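Local structure of 2-oxoglutarate (2OG) and Fe(II)-dependent oxygenase superfamily protein (Arabidopsis thaliana, 6KWA) at residues I2-L7 with C28-N33; G186-D191 with K227-C232. The protein probably catalyses the irreversible oxidation of the plant hormone indole-3-acetic acid to inactive 2-oxoindole-3-acetic acid, as a metal- and 2-oxoglutarate-dependent dioxygenase. All blocks are in the same frame, centred on the assembly; numbering follows the deposited sequence.

Contact 1: residues I2-L7 with C28-N33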
# COMPACT_ATOMS: atom_id res chain seq x y z
N ILE A 2 -11.47 9.28 7.61
CA ILE A 2 -11.03 8.94 6.26
C ILE A 2 -12.20 8.76 5.28
O ILE A 2 -13.18 8.08 5.58
CB ILE A 2 -10.20 7.66 6.29
CG1 ILE A 2 -9.88 7.20 4.87
CG2 ILE A 2 -10.95 6.56 7.07
CD1 ILE A 2 -8.97 6.00 4.84
N PRO A 3 -12.12 9.44 4.13
CA PRO A 3 -13.18 9.40 3.14
C PRO A 3 -13.13 8.13 2.32
O PRO A 3 -12.09 7.48 2.17
CB PRO A 3 -12.92 10.63 2.28
CG PRO A 3 -11.49 10.93 2.47
CD PRO A 3 -11.15 10.51 3.85
N THR A 4 -14.29 7.77 1.81
CA THR A 4 -14.40 6.67 0.90
C THR A 4 -14.75 7.27 -0.43
O THR A 4 -15.57 8.18 -0.49
CB THR A 4 -15.43 5.67 1.35
OG1 THR A 4 -14.96 5.07 2.56
CG2 THR A 4 -15.62 4.61 0.27
N ILE A 5 -14.00 6.87 -1.45
CA ILE A 5 -14.14 7.39 -2.81
C ILE A 5 -14.60 6.34 -3.81
O ILE A 5 -14.01 5.27 -3.93
CB ILE A 5 -12.79 8.01 -3.25
CG1 ILE A 5 -12.62 9.29 -2.42
CG2 ILE A 5 -12.79 8.31 -4.73
CD1 ILE A 5 -11.51 10.18 -2.86
N ASP A 6 -15.68 6.66 -4.52
CA ASP A 6 -16.30 5.79 -5.53
C ASP A 6 -15.61 5.98 -6.86
O ASP A 6 -15.84 6.98 -7.53
CB ASP A 6 -17.80 6.12 -5.64
CG ASP A 6 -18.59 5.13 -6.53
OD1 ASP A 6 -18.00 4.35 -7.31
OD2 ASP A 6 -19.83 5.16 -6.44
N LEU A 7 -14.81 5.00 -7.29
CA LEU A 7 -14.04 5.13 -8.52
C LEU A 7 -14.93 4.99 -9.75
O LEU A 7 -14.44 5.17 -10.87
CB LEU A 7 -12.92 4.08 -8.56
CG LEU A 7 -11.83 4.25 -7.48
CD1 LEU A 7 -10.72 3.24 -7.66
CD2 LEU A 7 -11.24 5.67 -7.48
N CYS A 28 -4.94 9.81 2.93
CA CYS A 28 -5.44 8.47 2.71
C CYS A 28 -6.90 8.50 2.34
O CYS A 28 -7.59 9.49 2.59
CB CYS A 28 -5.24 7.61 3.97
SG CYS A 28 -6.02 8.32 5.45
N PHE A 29 -7.36 7.42 1.74
CA PHE A 29 -8.77 7.27 1.43
C PHE A 29 -9.06 5.83 1.09
O PHE A 29 -8.19 5.10 0.66
CB PHE A 29 -9.22 8.20 0.30
CG PHE A 29 -8.44 8.06 -0.96
CD1 PHE A 29 -8.90 7.27 -2.00
CD2 PHE A 29 -7.25 8.76 -1.13
CE1 PHE A 29 -8.19 7.17 -3.17
CE2 PHE A 29 -6.52 8.64 -2.29
CZ PHE A 29 -7.00 7.86 -3.33
N ARG A 30 -10.33 5.47 1.21
CA ARG A 30 -10.78 4.14 0.87
C ARG A 30 -11.31 4.22 -0.56
O ARG A 30 -11.78 5.28 -0.97
CB ARG A 30 -11.87 3.72 1.87
CG ARG A 30 -12.24 2.24 1.93
CD ARG A 30 -13.31 2.00 3.04
NE ARG A 30 -12.75 1.82 4.38
CZ ARG A 30 -12.93 2.65 5.41
NH1 ARG A 30 -13.67 3.75 5.29
NH2 ARG A 30 -12.38 2.37 6.59
N VAL A 31 -11.18 3.15 -1.35
CA VAL A 31 -11.84 3.12 -2.64
C VAL A 31 -12.84 1.96 -2.69
O VAL A 31 -12.62 0.88 -2.12
CB VAL A 31 -10.87 3.02 -3.84
CG1 VAL A 31 -10.10 4.34 -3.99
CG2 VAL A 31 -9.90 1.82 -3.72
N ILE A 32 -13.98 2.24 -3.33
CA ILE A 32 -14.99 1.24 -3.65
C ILE A 32 -15.19 1.26 -5.15
O ILE A 32 -14.79 2.23 -5.82
CB ILE A 32 -16.33 1.51 -2.96
CG1 ILE A 32 -16.80 2.94 -3.30
CG2 ILE A 32 -16.22 1.31 -1.47
CD1 ILE A 32 -18.18 3.28 -2.78
N ASN A 33 -15.81 0.20 -5.67
CA ASN A 33 -15.96 0.00 -7.11
C ASN A 33 -14.64 0.20 -7.83
O ASN A 33 -14.57 0.84 -8.87
CB ASN A 33 -17.03 0.95 -7.66
CG ASN A 33 -18.35 0.85 -6.89
OD1 ASN A 33 -18.65 -0.18 -6.27
ND2 ASN A 33 -19.11 1.94 -6.89
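At the edge of the R30 guanidinium, in its plane, lies the hydroxyl of T4: NH1 donates to OG1 over 3.3 Å, and the methyl CG2 of I2 approaches the same group obliquely. The bend of the arginine chain at chi3 (-85°) turns the guanidinium back so that NH1 reaches OG1; CD packs against the same hydroxyl, and NH2 bonds to the D201 carbonyl. I5 CD1 approaches the F29 ring obliquely, 4.0 Å from F29 CD1, and helix 12-25 covers both residues, I5 through L15 and I19. This helix is the crossover of a beta-alpha-beta unit, and strands 4-6 and 28-32 are accordingly parallel. Their ladder alternates between the strands: R30 N bonds to P3 O (2.8 Å), I5 N to R30 O, I32 N to I5 O and L7 N to I32 O. Alternation also sorts the side chains. I5 and V31 turn to the helix-covered face, where apolar branches suit burial; T4, R30, D6 and I32 take the other. Beyond the ladder's start, I2 lays CG1 3.6 Å from F29 CA and reaches C28 SG with CD1, since CG1 stands anti to the backbone N (chi1 173°). At the far end L7 CD1 packs 3.8 Å from V31 CB. There N33 ND2 donates to D6 OD1 over 2.7 Å, coming from above the carboxylate plane, with carboxylate and amide 68° apart. An alanine in place of D6 would probably leave the N33 amide without this acceptor and free to turn, and the backbone N of E8, which OD1 also accepts from, without its mate.

Contact 2: residues G186-D191 with K227-C232. With MG (magnesium ion), chain D.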
# COMPACT_ATOMS: atom_id res chain seq x y z
N GLY A 186 -7.97 -2.50 12.57
CA GLY A 186 -7.36 -1.80 13.69
C GLY A 186 -6.34 -0.78 13.24
O GLY A 186 -5.75 -0.07 14.07
N LEU A 187 -6.14 -0.69 11.93
CA LEU A 187 -5.29 0.33 11.34
C LEU A 187 -5.79 1.69 11.81
O LEU A 187 -7.00 1.92 11.88
CB LEU A 187 -5.29 0.22 9.82
CG LEU A 187 -4.60 1.31 9.02
CD1 LEU A 187 -3.11 1.25 9.24
CD2 LEU A 187 -4.92 1.06 7.56
N GLU A 188 -4.87 2.59 12.12
CA GLU A 188 -5.23 3.94 12.56
C GLU A 188 -4.25 4.96 12.05
O GLU A 188 -3.09 4.65 11.86
CB GLU A 188 -5.24 4.04 14.08
CG GLU A 188 -6.57 3.94 14.75
CD GLU A 188 -6.45 4.19 16.24
OE1 GLU A 188 -5.30 4.20 16.75
OE2 GLU A 188 -7.50 4.38 16.90
N ALA A 189 -4.71 6.19 11.92
CA ALA A 189 -3.92 7.24 11.29
C ALA A 189 -4.03 8.54 12.04
O ALA A 189 -5.09 8.85 12.60
CB ALA A 189 -4.34 7.45 9.85
N MET A 190 -2.96 9.31 12.02
CA MET A 190 -2.95 10.59 12.70
C MET A 190 -3.52 11.69 11.82
O MET A 190 -3.14 11.82 10.66
CB MET A 190 -1.53 10.96 13.12
CG MET A 190 -1.49 12.20 14.00
SD MET A 190 0.18 12.61 14.52
CE MET A 190 0.49 11.22 15.61
N ASP A 191 -4.47 12.43 12.37
CA ASP A 191 -4.90 13.72 11.86
C ASP A 191 -3.82 14.75 12.20
O ASP A 191 -3.56 15.01 13.38
CB ASP A 191 -6.25 14.12 12.48
CG ASP A 191 -6.80 15.45 11.93
OD1 ASP A 191 -6.05 16.28 11.38
OD2 ASP A 191 -8.03 15.65 12.07
N LYS A 227 0.60 9.56 8.66
CA LYS A 227 1.18 8.79 9.74
C LYS A 227 0.16 7.76 10.17
O LYS A 227 -0.97 8.09 10.52
CB LYS A 227 1.56 9.67 10.94
CG LYS A 227 2.56 10.80 10.67
CD LYS A 227 2.82 11.56 11.98
CE LYS A 227 3.86 12.66 11.86
NZ LYS A 227 3.34 13.83 11.08
N HIS A 228 0.57 6.50 10.19
CA HIS A 228 -0.37 5.46 10.54
C HIS A 228 0.26 4.34 11.36
O HIS A 228 1.49 4.16 11.38
CB HIS A 228 -1.04 4.90 9.27
CG HIS A 228 -0.07 4.39 8.25
ND1 HIS A 228 0.69 5.23 7.46
CD2 HIS A 228 0.24 3.13 7.86
CE1 HIS A 228 1.43 4.51 6.64
NE2 HIS A 228 1.18 3.23 6.86
N ARG A 229 -0.60 3.56 12.00
CA ARG A 229 -0.15 2.41 12.79
C ARG A 229 -1.31 1.43 12.88
O ARG A 229 -2.47 1.81 12.67
CB ARG A 229 0.27 2.82 14.19
CG ARG A 229 -0.72 3.79 14.78
CD ARG A 229 -0.54 4.02 16.25
NE ARG A 229 -1.69 4.75 16.78
CZ ARG A 229 -1.75 5.26 18.00
NH1 ARG A 229 -0.71 5.13 18.81
NH2 ARG A 229 -2.83 5.91 18.41
N VAL A 230 -0.99 0.20 13.23
CA VAL A 230 -2.02 -0.80 13.47
C VAL A 230 -2.06 -1.11 14.97
O VAL A 230 -1.04 -1.40 15.60
CB VAL A 230 -1.79 -2.08 12.64
CG1 VAL A 230 -0.38 -2.61 12.84
CG2 VAL A 230 -2.83 -3.13 13.02
N GLN A 231 -3.25 -0.99 15.53
CA GLN A 231 -3.48 -1.26 16.94
C GLN A 231 -4.05 -2.65 17.16
O GLN A 231 -4.88 -3.11 16.39
CB GLN A 231 -4.43 -0.22 17.52
CG GLN A 231 -3.78 0.79 18.40
CD GLN A 231 -4.80 1.44 19.29
OE1 GLN A 231 -6.00 1.40 19.00
NE2 GLN A 231 -4.34 2.05 20.37
N CYS A 232 -3.61 -3.31 18.22
CA CYS A 232 -4.16 -4.62 18.54
C CYS A 232 -5.50 -4.50 19.27
O CYS A 232 -5.57 -3.88 20.32
CB CYS A 232 -3.18 -5.42 19.38
SG CYS A 232 -3.92 -6.90 20.06
MG MG D . 2.25 1.51 6.33
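E188 and R229 grip each other through both backbone polar atoms: E188 N gives its hydrogen to R229 O over 2.6 Å, nearly along the C=O axis, and R229 N returns one to E188 O over 2.7 Å. They form the hydrogen-bonded pair of an antiparallel ladder, with the non-hydrogen-bonded pairs L187-V230 and A189-H228 on either side; Q231 N to G186 O and M190 N to K227 O continue the bonding beyond them. The strands belong to the minor sheet of the double-stranded beta-helix, the jelly-roll core of 2-oxoglutarate oxygenases.

On one face the side chains of E188 and R229 run side by side in the same direction. Their salt bridge is loose, OE1 to NH2 3.4 Å and weak as a hydrogen bond, with carboxylate and guanidinium planes 22° apart; the arginine also makes a cation-pi contact with F197. Farther along the strands, M190 SD touches K227 CD at 3.8 Å, a thioether against the aliphatic part of a lysine. G186 suits its position because its backbone angles would jam a side chain against the preceding carbonyl.

The other face carries H228. Its CG sits between the backbone N and the carbonyl carbon (chi1 56°), and the ring meets L187 CD1 obliquely, 4.1 Å from CD2. A189, paired with H228 on the same face, brings only a methyl beside the histidine CB. ND1 of H228 is held by the V226 carbonyl, while NE2, across the ring, binds the magnesium ion at 2.1 Å, alongside H169 and D171. Anchored in this way, the ring has little freedom to turn, and the ladder is likely to set where that ligand stands.

Overall arrangement
Both contacts are partly buried: contact 1 has half its residues buried and T4 and N33 exposed, whereas contact 2 has no touching residue exposed. They belong to different sheets. Contact 1 ends the larger, mixed sheet with a parallel pair under a crossover helix; contact 2 is an antiparallel pair inside the four-stranded sheet. The centres are about 17 Å apart and the nearest atoms about 5 Å. Strand 197-200 spans the interval, packing on I2, C28 and R30 while pairing with L187 and A189. Contact 1 combines a parallel backbone ladder with apolar packing and two side-chain hydrogen bonds, T4-R30 and D6-N33; contact 2 sets a charged pair on one face and a metal ligand on the other.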